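Local coordinates for protein beta-galactosidase (PDB 4OIF) that probably hydrolyses terminal non-reducing beta-D-galactose residues of beta-D-galactosides, as a zinc-binding homotrimeric enzyme of glycoside hydrolase family 42, at residues A[433-438]-A[552-557]; A[497-502]-A[523-528]; A[547-552]-A[569-574]. All blocks are in the same frame, centred on the assembly; numbering follows the deposited sequence.

Contact 1: A[433-438]-A[552-557]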
loop_
_atom_site.group_PDB
_atom_site.type_symbol
_atom_site.label_atom_id
_atom_site.label_comp_id
_atom_site.label_asym_id
_atom_site.label_seq_id
_atom_site.Cartn_x
_atom_site.Cartn_y
_atom_site.Cartn_z
ATOM N N ALA A 433 9.060 12.271 7.686
ATOM C CA ALA A 433 9.004 11.944 6.265
ATOM C C ALA A 433 7.958 12.762 5.526
ATOM O O ALA A 433 8.235 13.335 4.467
ATOM C CB ALA A 433 8.718 10.458 6.073
ATOM N N GLU A 434 6.757 12.817 6.094
ATOM C CA GLU A 434 5.623 13.368 5.377
ATOM C C GLU A 434 5.527 14.881 5.466
ATOM O O GLU A 434 4.757 15.480 4.724
ATOM C CB GLU A 434 4.325 12.717 5.872
ATOM C CG GLU A 434 4.150 11.290 5.335
ATOM C CD GLU A 434 2.937 10.557 5.894
ATOM O OE1 GLU A 434 1.994 11.218 6.383
ATOM O OE2 GLU A 434 2.928 9.307 5.840
ATOM N N THR A 435 6.323 15.510 6.331
ATOM C CA THR A 435 6.192 16.962 6.520
ATOM C C THR A 435 7.357 17.794 6.005
ATOM O O THR A 435 7.315 19.014 6.116
ATOM C CB THR A 435 6.004 17.342 8.005
ATOM O OG1 THR A 435 7.216 17.090 8.734
ATOM C CG2 THR A 435 4.845 16.571 8.617
ATOM N N LYS A 436 8.391 17.145 5.469
ATOM C CA LYS A 436 9.533 17.868 4.919
ATOM C C LYS A 436 9.038 18.907 3.910
ATOM O O LYS A 436 9.291 20.098 4.070
ATOM C CB LYS A 436 10.536 16.907 4.260
ATOM C CG LYS A 436 11.212 15.929 5.210
ATOM C CD LYS A 436 12.174 15.022 4.451
ATOM C CE LYS A 436 12.698 13.870 5.307
ATOM N NZ LYS A 436 13.521 12.900 4.488
ATOM N N ARG A 437 8.337 18.425 2.883
ATOM C CA ARG A 437 7.560 19.243 1.949
ATOM C C ARG A 437 8.286 20.496 1.478
ATOM O O ARG A 437 7.766 21.608 1.579
ATOM C CB ARG A 437 6.219 19.612 2.594
ATOM C CG ARG A 437 5.370 18.380 2.939
ATOM C CD ARG A 437 3.963 18.740 3.418
ATOM N NE ARG A 437 3.195 19.462 2.408
ATOM C CZ ARG A 437 2.565 18.885 1.390
ATOM N NH1 ARG A 437 2.606 17.568 1.238
ATOM N NH2 ARG A 437 1.896 19.626 0.517
ATOM N N TYR A 438 9.492 20.295 0.956
ATOM C CA TYR A 438 10.392 21.388 0.591
ATOM C C TYR A 438 9.804 22.319 -0.495
ATOM O O TYR A 438 9.622 23.528 -0.245
ATOM C CB TYR A 438 11.759 20.790 0.176
ATOM C CG TYR A 438 12.751 21.744 -0.472
ATOM C CD1 TYR A 438 13.211 22.870 0.207
ATOM C CD2 TYR A 438 13.244 21.504 -1.747
ATOM C CE1 TYR A 438 14.113 23.732 -0.371
ATOM C CE2 TYR A 438 14.152 22.364 -2.332
ATOM C CZ TYR A 438 14.580 23.478 -1.639
ATOM O OH TYR A 438 15.483 24.350 -2.205
ATOM N N LEU A 552 2.008 27.498 14.900
ATOM C CA LEU A 552 3.138 26.725 14.408
ATOM C C LEU A 552 2.768 25.259 14.273
ATOM O O LEU A 552 2.096 24.692 15.148
ATOM C CB LEU A 552 4.349 26.863 15.337
ATOM C CG LEU A 552 5.634 26.116 14.961
ATOM C CD1 LEU A 552 6.841 26.889 15.477
ATOM C CD2 LEU A 552 5.667 24.677 15.479
ATOM N N LYS A 553 3.243 24.655 13.186
ATOM C CA LYS A 553 3.140 23.214 12.961
ATOM C C LYS A 553 4.451 22.622 12.428
ATOM O O LYS A 553 5.271 23.339 11.848
ATOM C CB LYS A 553 1.997 22.902 11.983
ATOM C CG LYS A 553 0.637 23.306 12.512
ATOM C CD LYS A 553 -0.499 22.708 11.718
ATOM C CE LYS A 553 -0.567 23.234 10.304
ATOM N NZ LYS A 553 -1.705 22.589 9.570
ATOM N N ASP A 554 4.633 21.321 12.653
ATOM C CA ASP A 554 5.661 20.497 11.997
ATOM C C ASP A 554 7.088 20.686 12.495
ATOM O O ASP A 554 7.748 19.708 12.850
ATOM C CB ASP A 554 5.648 20.722 10.477
ATOM C CG ASP A 554 4.322 20.350 9.840
ATOM O OD1 ASP A 554 3.558 19.564 10.445
ATOM O OD2 ASP A 554 4.051 20.837 8.722
ATOM N N TYR A 555 7.583 21.924 12.488
ATOM C CA TYR A 555 8.969 22.182 12.879
ATOM C C TYR A 555 9.156 23.452 13.694
ATOM O O TYR A 555 8.562 24.493 13.405
ATOM C CB TYR A 555 9.867 22.249 11.645
ATOM C CG TYR A 555 9.878 20.970 10.854
ATOM C CD1 TYR A 555 10.626 19.881 11.284
ATOM C CD2 TYR A 555 9.146 20.843 9.685
ATOM C CE1 TYR A 555 10.643 18.700 10.581
ATOM C CE2 TYR A 555 9.157 19.660 8.970
ATOM C CZ TYR A 555 9.909 18.590 9.428
ATOM O OH TYR A 555 9.933 17.407 8.737
ATOM N N ALA A 556 9.999 23.349 14.713
ATOM C CA ALA A 556 10.453 24.506 15.451
ATOM C C ALA A 556 11.960 24.457 15.521
ATOM O O ALA A 556 12.560 23.390 15.417
ATOM C CB ALA A 556 9.847 24.541 16.839
ATOM N N THR A 557 12.585 25.612 15.684
ATOM C CA THR A 557 14.027 25.630 15.858
ATOM C C THR A 557 14.422 26.360 17.132
ATOM O O THR A 557 14.053 27.515 17.325
ATOM C CB THR A 557 14.735 26.295 14.657
ATOM O OG1 THR A 557 14.240 25.738 13.427
ATOM C CG2 THR A 557 16.236 26.073 14.751
HETATM O O HOH W 1 6.797 17.348 11.449
#

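Contact 2: A[497-502]-A[523-528]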
loop_
_atom_site.group_PDB
_atom_site.type_symbol
_atom_site.label_atom_id
_atom_site.label_comp_id
_atom_site.label_asym_id
_atom_site.label_seq_id
_atom_site.Cartn_x
_atom_site.Cartn_y
_atom_site.Cartn_z
ATOM N N LEU A 497 18.260 38.863 2.890
ATOM C CA LEU A 497 18.171 37.420 2.773
ATOM C C LEU A 497 17.285 36.856 3.860
ATOM O O LEU A 497 17.405 37.263 5.003
ATOM C CB LEU A 497 19.562 36.807 2.861
ATOM C CG LEU A 497 19.675 35.287 2.937
ATOM C CD1 LEU A 497 19.152 34.601 1.673
ATOM C CD2 LEU A 497 21.102 34.906 3.186
ATOM N N VAL A 498 16.401 35.929 3.499
ATOM C CA VAL A 498 15.542 35.239 4.466
ATOM C C VAL A 498 15.765 33.728 4.412
ATOM O O VAL A 498 15.624 33.108 3.360
ATOM C CB VAL A 498 14.041 35.523 4.223
ATOM C CG1 VAL A 498 13.181 34.707 5.175
ATOM C CG2 VAL A 498 13.733 37.003 4.391
ATOM N N MET A 499 16.130 33.139 5.545
ATOM C CA MET A 499 16.244 31.691 5.630
ATOM C C MET A 499 15.392 31.164 6.766
ATOM O O MET A 499 14.824 31.933 7.551
ATOM C CB MET A 499 17.698 31.251 5.808
ATOM C CG MET A 499 18.497 31.325 4.525
ATOM S SD MET A 499 20.184 30.745 4.717
ATOM C CE MET A 499 20.313 29.555 3.408
ATOM N N THR A 500 15.285 29.844 6.838
ATOM C CA THR A 500 14.359 29.224 7.772
ATOM C C THR A 500 14.966 28.025 8.435
ATOM O O THR A 500 16.105 27.648 8.166
ATOM C CB THR A 500 13.062 28.729 7.089
ATOM O OG1 THR A 500 13.350 27.551 6.317
ATOM C CG2 THR A 500 12.430 29.814 6.197
ATOM N N TYR A 501 14.152 27.412 9.280
ATOM C CA TYR A 501 14.425 26.102 9.826
ATOM C C TYR A 501 14.972 25.135 8.776
ATOM O O TYR A 501 14.625 25.225 7.592
ATOM C CB TYR A 501 13.150 25.538 10.432
ATOM C CG TYR A 501 11.982 25.542 9.481
ATOM C CD1 TYR A 501 11.167 26.662 9.354
ATOM C CD2 TYR A 501 11.682 24.415 8.710
ATOM C CE1 TYR A 501 10.081 26.668 8.473
ATOM C CE2 TYR A 501 10.598 24.409 7.833
ATOM C CZ TYR A 501 9.801 25.541 7.713
ATOM O OH TYR A 501 8.721 25.548 6.847
ATOM N N ILE A 502 15.824 24.220 9.234
ATOM C CA ILE A 502 16.421 23.169 8.414
ATOM C C ILE A 502 17.110 23.728 7.178
ATOM O O ILE A 502 16.910 23.263 6.057
ATOM C CB ILE A 502 15.362 22.112 8.025
ATOM C CG1 ILE A 502 14.533 21.757 9.261
ATOM C CG2 ILE A 502 16.025 20.852 7.532
ATOM C CD1 ILE A 502 13.552 20.661 9.048
ATOM N N GLU A 523 27.517 34.661 11.475
ATOM C CA GLU A 523 27.809 36.083 11.378
ATOM C C GLU A 523 26.690 36.829 10.670
ATOM O O GLU A 523 26.214 37.856 11.153
ATOM C CB GLU A 523 29.130 36.305 10.642
ATOM C CG GLU A 523 30.368 36.227 11.515
ATOM C CD GLU A 523 31.652 36.210 10.695
ATOM O OE1 GLU A 523 31.581 36.437 9.465
ATOM O OE2 GLU A 523 32.731 35.958 11.277
ATOM N N MET A 524 26.285 36.310 9.516
ATOM C CA MET A 524 25.247 36.937 8.708
ATOM C C MET A 524 23.969 37.162 9.500
ATOM O O MET A 524 23.460 38.283 9.570
ATOM C CB MET A 524 24.946 36.083 7.473
ATOM C CG MET A 524 26.055 36.073 6.447
ATOM S SD MET A 524 25.902 34.706 5.290
ATOM C CE MET A 524 24.314 35.132 4.575
ATOM N N PHE A 525 23.464 36.090 10.103
ATOM C CA PHE A 525 22.163 36.114 10.758
ATOM C C PHE A 525 22.245 36.568 12.215
ATOM O O PHE A 525 21.223 36.817 12.847
ATOM C CB PHE A 525 21.512 34.728 10.674
ATOM C CG PHE A 525 21.084 34.346 9.284
ATOM C CD1 PHE A 525 19.816 34.692 8.814
ATOM C CD2 PHE A 525 21.951 33.660 8.441
ATOM C CE1 PHE A 525 19.415 34.356 7.524
ATOM C CE2 PHE A 525 21.555 33.311 7.153
ATOM C CZ PHE A 525 20.284 33.665 6.690
ATOM N N GLY A 526 23.458 36.664 12.752
ATOM C CA GLY A 526 23.632 37.083 14.133
ATOM C C GLY A 526 22.968 36.146 15.127
ATOM O O GLY A 526 22.564 36.551 16.207
ATOM N N MET A 527 22.858 34.883 14.746
ATOM C CA MET A 527 22.297 33.850 15.600
ATOM C C MET A 527 22.752 32.486 15.076
ATOM O O MET A 527 23.495 32.416 14.091
ATOM C CB MET A 527 20.758 33.942 15.657
ATOM C CG MET A 527 20.063 34.165 14.324
ATOM S SD MET A 527 20.125 32.762 13.179
ATOM C CE MET A 527 19.157 31.510 14.014
ATOM N N GLU A 528 22.331 31.410 15.736
ATOM C CA GLU A 528 22.490 30.074 15.157
ATOM C C GLU A 528 21.424 29.121 15.665
ATOM O O GLU A 528 20.909 29.279 16.778
ATOM C CB GLU A 528 23.878 29.509 15.447
ATOM C CG GLU A 528 24.264 29.478 16.908
ATOM C CD GLU A 528 25.693 28.989 17.111
ATOM O OE1 GLU A 528 26.077 27.967 16.494
ATOM O OE2 GLU A 528 26.434 29.637 17.878
#

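Contact 3: A[547-552]-A[569-574]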
loop_
_atom_site.group_PDB
_atom_site.type_symbol
_atom_site.label_atom_id
_atom_site.label_comp_id
_atom_site.label_asym_id
_atom_site.label_seq_id
_atom_site.Cartn_x
_atom_site.Cartn_y
_atom_site.Cartn_z
ATOM N N GLY A 547 2.846 41.703 17.977
ATOM C CA GLY A 547 1.620 41.780 18.759
ATOM C C GLY A 547 0.585 40.680 18.548
ATOM O O GLY A 547 -0.450 40.651 19.222
ATOM N N ARG A 548 0.844 39.765 17.622
ATOM C CA ARG A 548 -0.142 38.728 17.338
ATOM C C ARG A 548 0.451 37.338 17.640
ATOM O O ARG A 548 1.668 37.169 17.643
ATOM C CB ARG A 548 -0.599 38.851 15.874
ATOM C CG ARG A 548 -1.741 37.944 15.422
ATOM C CD ARG A 548 -1.881 38.015 13.893
ATOM N NE ARG A 548 -2.948 37.177 13.325
ATOM C CZ ARG A 548 -2.944 35.842 13.317
ATOM N NH1 ARG A 548 -1.951 35.171 13.880
ATOM N NH2 ARG A 548 -3.941 35.166 12.761
ATOM N N SER A 549 -0.399 36.355 17.928
ATOM C CA SER A 549 0.044 34.964 17.947
ATOM C C SER A 549 -0.202 34.322 16.595
ATOM O O SER A 549 -1.250 34.542 15.987
ATOM C CB SER A 549 -0.666 34.172 19.034
ATOM O OG SER A 549 -0.031 34.376 20.274
ATOM N N TYR A 550 0.767 33.531 16.133
ATOM C CA TYR A 550 0.663 32.804 14.858
ATOM C C TYR A 550 0.865 31.310 15.094
ATOM O O TYR A 550 1.773 30.915 15.810
ATOM C CB TYR A 550 1.690 33.319 13.843
ATOM C CG TYR A 550 1.535 34.777 13.452
ATOM C CD1 TYR A 550 2.173 35.783 14.166
ATOM C CD2 TYR A 550 0.758 35.144 12.359
ATOM C CE1 TYR A 550 2.040 37.110 13.804
ATOM C CE2 TYR A 550 0.614 36.467 11.992
ATOM C CZ TYR A 550 1.256 37.443 12.717
ATOM O OH TYR A 550 1.113 38.758 12.353
ATOM N N GLU A 551 0.030 30.473 14.497
ATOM C CA GLU A 551 0.135 29.040 14.753
ATOM C C GLU A 551 1.373 28.378 14.131
ATOM O O GLU A 551 1.739 28.656 12.990
ATOM C CB GLU A 551 -1.115 28.316 14.261
ATOM C CG GLU A 551 -1.221 26.881 14.789
ATOM C CD GLU A 551 -2.301 26.076 14.095
ATOM O OE1 GLU A 551 -3.113 25.437 14.797
ATOM O OE2 GLU A 551 -2.332 26.081 12.847
ATOM N N LEU A 552 2.008 27.498 14.900
ATOM C CA LEU A 552 3.138 26.725 14.408
ATOM C C LEU A 552 2.768 25.259 14.273
ATOM O O LEU A 552 2.096 24.692 15.148
ATOM C CB LEU A 552 4.349 26.863 15.337
ATOM C CG LEU A 552 5.634 26.116 14.961
ATOM C CD1 LEU A 552 6.841 26.889 15.477
ATOM C CD2 LEU A 552 5.667 24.677 15.479
ATOM N N VAL A 569 8.876 35.260 19.274
ATOM C CA VAL A 569 9.257 34.192 20.209
ATOM C C VAL A 569 8.226 33.081 20.248
ATOM O O VAL A 569 7.050 33.322 19.974
ATOM C CB VAL A 569 9.446 34.727 21.662
ATOM C CG1 VAL A 569 10.469 35.827 21.690
ATOM C CG2 VAL A 569 8.118 35.203 22.254
ATOM N N TYR A 570 8.662 31.868 20.595
ATOM C CA TYR A 570 7.729 30.748 20.788
ATOM C C TYR A 570 6.917 30.991 22.051
ATOM O O TYR A 570 7.349 31.742 22.918
ATOM C CB TYR A 570 8.475 29.411 20.882
ATOM C CG TYR A 570 9.342 29.103 19.678
ATOM C CD1 TYR A 570 8.770 28.694 18.469
ATOM C CD2 TYR A 570 10.726 29.220 19.745
ATOM C CE1 TYR A 570 9.549 28.419 17.367
ATOM C CE2 TYR A 570 11.514 28.941 18.647
ATOM C CZ TYR A 570 10.922 28.539 17.462
ATOM O OH TYR A 570 11.699 28.262 16.367
ATOM N N GLU A 571 5.754 30.360 22.174
ATOM C CA GLU A 571 4.885 30.628 23.318
ATOM C C GLU A 571 4.561 29.406 24.182
ATOM O O GLU A 571 3.940 29.529 25.228
ATOM C CB GLU A 571 3.573 31.249 22.837
ATOM C CG GLU A 571 3.728 32.548 22.067
ATOM C CD GLU A 571 2.381 33.198 21.798
ATOM O OE1 GLU A 571 1.654 32.731 20.897
ATOM O OE2 GLU A 571 2.037 34.158 22.516
ATOM N N ASP A 572 4.957 28.224 23.741
ATOM C CA ASP A 572 4.636 27.021 24.491
ATOM C C ASP A 572 5.792 26.031 24.390
ATOM O O ASP A 572 6.821 26.357 23.810
ATOM C CB ASP A 572 3.332 26.412 23.972
ATOM C CG ASP A 572 2.529 25.732 25.065
ATOM O OD1 ASP A 572 3.096 25.455 26.147
ATOM O OD2 ASP A 572 1.327 25.470 24.838
ATOM N N ASP A 573 5.614 24.837 24.961
ATOM C CA ASP A 573 6.642 23.792 25.026
ATOM C C ASP A 573 7.905 24.280 25.751
ATOM O O ASP A 573 7.941 25.393 26.266
ATOM C CB ASP A 573 6.991 23.282 23.622
ATOM C CG ASP A 573 7.247 21.771 23.582
ATOM O OD1 ASP A 573 7.838 21.219 24.533
ATOM O OD2 ASP A 573 6.855 21.133 22.581
ATOM N N PHE A 574 8.940 23.447 25.795
ATOM C CA PHE A 574 10.075 23.724 26.674
ATOM C C PHE A 574 10.894 24.925 26.217
ATOM O O PHE A 574 11.633 25.490 27.014
ATOM C CB PHE A 574 10.982 22.476 26.828
ATOM C CG PHE A 574 11.814 22.140 25.612
ATOM C CD1 PHE A 574 11.306 21.310 24.613
ATOM C CD2 PHE A 574 13.120 22.601 25.496
ATOM C CE1 PHE A 574 12.074 20.974 23.496
ATOM C CE2 PHE A 574 13.907 22.270 24.382
ATOM C CZ PHE A 574 13.375 21.463 23.375
#

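Contact 1: A[433-438]-A[552-557]
Thr435 meets Tyr555 and Asp554 where, in the trimerisation domain, the loop between helices 419-427 and 438-451 lies against the break between strands 548-553 and 555-561. Asp554 makes this break with a positive phi of 75°. Direct hydrogen bonding comes first: the Tyr555 hydroxyl OH donates to Thr435 OG1 at 2.7 Å, and the same OH is bonded by the backbone N of Ala432, so one phenol ties two points of the loop. Chi1 of 69° sets OG1 between the backbone N and carbonyl carbon of Thr435, facing Tyr555 OH, and leaves CG2 beside N, against the Asp554 carboxylate. The other direct touches are of carbon on oxygen: Thr435 CG2 comes 3.7 Å from Asp554 OD1, and Lys436 CG 4.0 Å from Tyr555 OH. Charge enters through Arg597, whose NH1 makes a salt bridge with Asp554 OD2 and a hydrogen bond with the Thr435 carbonyl, drawing the two segments onto one guanidinium. A water bridge completes the contact. Thr435 OG1 gives its proton to the water at 2.8 Å, and the water, lying over the rim of one face of the Tyr555 ring, donates in turn to Asp554 O at 2.9 Å.

Contact 2: A[497-502]-A[523-528]
Met524 and Phe525, the last two residues of helix 519-525, rest on Leu497 and Met499 of strand 496-500, a parallel strand within the large mixed sheet of the trimerisation domain. This is helix-on-sheet packing of an alpha/beta fold, buried and wholly apolar across the two segments. Met524 comes first. Its chain bends at chi3 (61°), which brings CE to 3.5 Å from Leu497 CD2, the two side chains crossing at a slant. Val491 of helix 481-492 touches both Met524 and Leu497. Phe525 follows and makes the largest share of the contact. Its CZ lies 3.8 Å from the CD2 branch of Leu497 and 3.6 Å from Met499 CB, the Phe525 side chain crossing both at about a right angle. Met499 SD approaches CZ to 3.5 Å in a Met-aromatic contact. The sulfur is 4.6 Å from the ring centroid and 66° off the ring normal, an oblique approach. Beyond SD, the Met499 chain turns away from the helix. Gly526 then ends the helix with a positive phi of 61°, its N holding a weak bond of 3.4 Å to Glu523 O. This turn sends the chain into strand 527-534, where the Met527 side chain packs on Ile559 and Tyr593. Glu528 has its carboxylate divided between two partners: OE2 bonds to His562 NE2, and OE1 forms a salt bridge with Arg382 NH2 of the second subunit.

Contact 3: A[547-552]-A[569-574]
Leu552 and Ser549, on one strand, reach across to Tyr570 and Glu571 at two separate points. At the buried one, Leu552 CD1 abuts the edge of the Tyr570 ring, near its plane, 3.6 Å from CE1. Chi1 of Leu552 is 180°, which swings CG away from the backbone N to the carbonyl side and lets CD1 reach the ring. At the more exposed point, Ser549 OG is directed at Glu571 OE1; the modelled 2.4 Å is too short to be trusted as a bond length, though the pairing of hydroxyl with carboxylate is plausible. Strand 541-545 lies between strands 548-553 and 565-570 in the antiparallel part of the domain's mixed sheet, so these are next-but-one neighbours that meet through side chains, with CA atoms of Ser549 and Glu571 8.4 Å apart. From that middle strand Ser542 OG also bonds Glu571 OE1, and Val543 packs on Tyr570. The Tyr570 ring is further placed by an edge-to-face stack with Tyr575. The strand ends at Tyr570; in the loop that follows, Asp573 N donates to Asp572 OD1 at 2.9 Å, coming from above the carboxylate plane, and Asp573 OD2 forms a salt bridge with Arg338 of the second subunit.

How the contacts relate
All three contacts lie in the trimerisation domain, but at different depths. Contact 2 is core, with four buried residues and only carbon and sulfur meeting; contact 1 is partly buried and polar, using water; contact 3 splits into a buried apolar point and an outer polar one. Contacts 1 and 3 share Leu552 and strand 548-553, and Thr557 O with Tyr570 OH (2.6 Å) probably forms a hydrogen bond between them. Strand 555-561 of contact 1 pairs with strand 527-534 of contact 2, and Tyr555 CD1 packs 3.8 Å from Ile502 CD1; Arg597, which bridges the segments of contact 1, also hydrogen-bonds Tyr501 OH through NE. Contacts 2 and 3 stay about 7 Å apart at their nearest atoms.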